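PDB 4OQJ: PKS from Streptomyces albus, which probably catalyses decarboxylative condensation of an enzyme-bound acyl chain with a carrier-bound extender unit, as a ketosynthase of oxazolomycin biosynthesis. Local coordinates for residues S359-S364 with P412-T417. Sequence-based numbering, arbitrary orientation.
Sequences SCALGS and PFYVGT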
ATOM      1  N   SER A 359      29.105   6.835  20.225  1.00 27.96           N
ATOM      2  CA  SER A 359      28.788   5.427  20.455  1.00 27.93           C
ATOM      3  C   SER A 359      27.878   4.796  19.391  1.00 28.31           C
ATOM      4  O   SER A 359      27.662   3.583  19.419  1.00 29.49           O
ATOM      5  CB  SER A 359      28.138   5.254  21.827  1.00 29.03           C
ATOM      6  OG  SER A 359      26.902   5.937  21.905  1.00 29.34           O
ATOM      7  N   CYS A 360      27.335   5.601  18.476  1.00 26.95           N
ATOM      8  CA  CYS A 360      26.560   5.066  17.347  1.00 25.30           C
ATOM      9  C   CYS A 360      27.034   5.671  16.033  1.00 23.41           C
ATOM     10  O   CYS A 360      26.986   6.877  15.836  1.00 23.99           O
ATOM     11  CB  CYS A 360      25.052   5.318  17.529  1.00 22.02           C
ATOM     12  SG  CYS A 360      23.987   4.553  16.265  1.00 20.74           S
ATOM     13  N   ALA A 361      27.475   4.818  15.121  1.00 22.22           N
ATOM     14  CA  ALA A 361      27.911   5.268  13.814  1.00 21.61           C
ATOM     15  C   ALA A 361      26.722   5.712  12.971  1.00 19.91           C
ATOM     16  O   ALA A 361      25.609   5.193  13.101  1.00 20.18           O
ATOM     17  CB  ALA A 361      28.679   4.164  13.107  1.00 23.18           C
ATOM     18  N   LEU A 362      26.983   6.682  12.107  1.00 19.60           N
ATOM     19  CA  LEU A 362      25.987   7.289  11.241  1.00 18.63           C
ATOM     20  C   LEU A 362      26.563   7.368   9.832  1.00 18.79           C
ATOM     21  O   LEU A 362      27.732   7.707   9.658  1.00 22.45           O
ATOM     22  CB  LEU A 362      25.618   8.684  11.767  1.00 20.64           C
ATOM     23  CG  LEU A 362      24.504   9.472  11.095  1.00 20.34           C
ATOM     24  CD1 LEU A 362      23.145   8.851  11.376  1.00 18.28           C
ATOM     25  CD2 LEU A 362      24.545  10.933  11.570  1.00 23.65           C
ATOM     26  N   GLY A 363      25.764   7.045   8.823  1.00 17.94           N
ATOM     27  CA  GLY A 363      26.259   7.083   7.458  1.00 17.40           C
ATOM     28  C   GLY A 363      25.150   7.256   6.445  1.00 18.72           C
ATOM     29  O   GLY A 363      23.972   7.199   6.799  1.00 18.41           O
ATOM     30  N   SER A 364      25.528   7.468   5.186  1.00 17.25           N
ATOM     31  CA  SER A 364      24.552   7.562   4.104  1.00 15.41           C
ATOM     32  C   SER A 364      25.071   6.960   2.801  1.00 15.59           C
ATOM     33  O   SER A 364      26.097   7.408   2.270  1.00 17.86           O
ATOM     34  CB  SER A 364      24.164   9.012   3.844  1.00 14.50           C
ATOM     35  OG  SER A 364      23.288   9.056   2.720  1.00 15.04           O
ATOM     36  N   PRO A 412      24.614  10.489  20.596  1.00 26.05           N
ATOM     37  CA  PRO A 412      25.611   9.420  20.468  1.00 26.16           C
ATOM     38  C   PRO A 412      26.287   9.315  19.096  1.00 26.97           C
ATOM     39  O   PRO A 412      27.165   8.466  18.916  1.00 25.70           O
ATOM     40  CB  PRO A 412      24.782   8.166  20.735  1.00 24.68           C
ATOM     41  CG  PRO A 412      23.440   8.504  20.111  1.00 23.39           C
ATOM     42  CD  PRO A 412      23.246   9.994  20.346  1.00 23.47           C
ATOM     43  N   PHE A 413      25.892  10.146  18.140  1.00 24.70           N
ATOM     44  CA  PHE A 413      26.272   9.902  16.750  1.00 23.06           C
ATOM     45  C   PHE A 413      27.622  10.475  16.353  1.00 24.24           C
ATOM     46  O   PHE A 413      28.074  11.489  16.874  1.00 24.56           O
ATOM     47  CB  PHE A 413      25.180  10.438  15.825  1.00 21.16           C
ATOM     48  CG  PHE A 413      23.860   9.817  16.097  1.00 21.47           C
ATOM     49  CD1 PHE A 413      23.650   8.478  15.797  1.00 20.36           C
ATOM     50  CD2 PHE A 413      22.852  10.533  16.717  1.00 20.23           C
ATOM     51  CE1 PHE A 413      22.457   7.871  16.075  1.00 20.61           C
ATOM     52  CE2 PHE A 413      21.646   9.926  17.008  1.00 19.40           C
ATOM     53  CZ  PHE A 413      21.447   8.592  16.685  1.00 19.35           C
ATOM     54  N   TYR A 414      28.248   9.779  15.418  1.00 23.30           N
ATOM     55  CA  TYR A 414      29.461  10.223  14.768  1.00 24.88           C
ATOM     56  C   TYR A 414      29.445   9.598  13.372  1.00 23.10           C
ATOM     57  O   TYR A 414      28.873   8.516  13.170  1.00 22.22           O
ATOM     58  CB  TYR A 414      30.713   9.796  15.559  1.00 28.45           C
ATOM     59  CG  TYR A 414      31.067   8.337  15.355  1.00 27.40           C
ATOM     60  CD1 TYR A 414      30.445   7.331  16.090  1.00 25.80           C
ATOM     61  CD2 TYR A 414      32.015   7.962  14.406  1.00 28.98           C
ATOM     62  CE1 TYR A 414      30.766   5.986  15.885  1.00 26.36           C
ATOM     63  CE2 TYR A 414      32.341   6.636  14.197  1.00 27.87           C
ATOM     64  CZ  TYR A 414      31.716   5.653  14.931  1.00 28.91           C
ATOM     65  OH  TYR A 414      32.063   4.343  14.699  1.00 30.55           O
ATOM     66  N   VAL A 415      30.063  10.268  12.410  1.00 23.56           N
ATOM     67  CA  VAL A 415      30.097   9.763  11.045  1.00 23.78           C
ATOM     68  C   VAL A 415      31.277   8.805  10.866  1.00 25.80           C
ATOM     69  O   VAL A 415      32.430   9.218  10.925  1.00 24.07           O
ATOM     70  CB  VAL A 415      30.194  10.916  10.035  1.00 23.44           C
ATOM     71  CG1 VAL A 415      30.224  10.379   8.605  1.00 24.42           C
ATOM     72  CG2 VAL A 415      29.022  11.886  10.223  1.00 23.27           C
ATOM     73  N   GLY A 416      30.987   7.523  10.667  1.00 26.61           N
ATOM     74  CA  GLY A 416      32.035   6.537  10.448  1.00 28.94           C
ATOM     75  C   GLY A 416      32.624   6.661   9.054  1.00 25.10           C
ATOM     76  O   GLY A 416      31.881   6.735   8.065  1.00 21.76           O
ATOM     77  N   THR A 417      33.950   6.685   8.963  1.00 24.48           N
ATOM     78  CA  THR A 417      34.629   6.845   7.683  1.00 25.17           C
ATOM     79  C   THR A 417      35.626   5.711   7.407  1.00 27.20           C
ATOM     80  O   THR A 417      36.517   5.865   6.575  1.00 29.59           O
ATOM     81  CB  THR A 417      35.382   8.183   7.610  1.00 29.65           C
ATOM     82  OG1 THR A 417      36.313   8.261   8.694  1.00 30.00           O
ATOM     83  CG2 THR A 417      34.420   9.350   7.696  1.00 31.04           C
TER
HETATM   84  O   HOH W   1      29.323   5.681   8.683  1.00 18.76           O
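Cys360, Ala361 and Leu362 pair with Phe413, Tyr414 and Val415 as neighbouring parallel strands at one margin of the ketosynthase sheet, strand 413-415 being outermost within the chain. The ladder starts where Pro412 O accepts Cys360 N at 2.9 Å, a nearly straight bond; Ser359 N adds a weak, bent bond to the same oxygen. Tyr414 N then donates to Cys360 O (3.2 Å), while Tyr414 O takes a weak bond from Leu362 N. The last rung, Gly416 N to Leu362 O, is also weak at 3.4 Å, and a water donating to both Leu362 O and Gly416 O bridges this end. Phe413 CA and Val415 CA direct C-H groups at Cys360 O and Leu362 O, so each of these two oxygens meets a CA-H as well as the N-H of the following residue.

Cys360, Leu362, Phe413 and Val415 share one face. With SG anti to the backbone N (chi1 -174°), Cys360 brings its sulfur obliquely to the Phe413 ring, 3.7 Å from CE1, a sulfur-aromatic contact. Pro412 CG sits over the centre of one face of that ring, 3.8 Å above its plane, and Phe348 meets the ring edge-to-face. Helix 336-348 packs on this side through Leu344, which touches Leu362 and Phe413. Ala361 and Tyr414 occupy the opposite face. Tyr414 CG stands between its backbone N and carbonyl carbon (chi1 78°), which folds the ring back across the neighbouring strand: CD1 lies by Cys360 O, and the hydroxyl end reaches Ala361 CB, 3.7 Å from OH. Strand 325-327 flanks 360-363 on its other side, giving the parallel strand order 325-327, 360-363, 413-415 with helix 336-348 packed on one face, as in the layered alpha/beta thiolase fold.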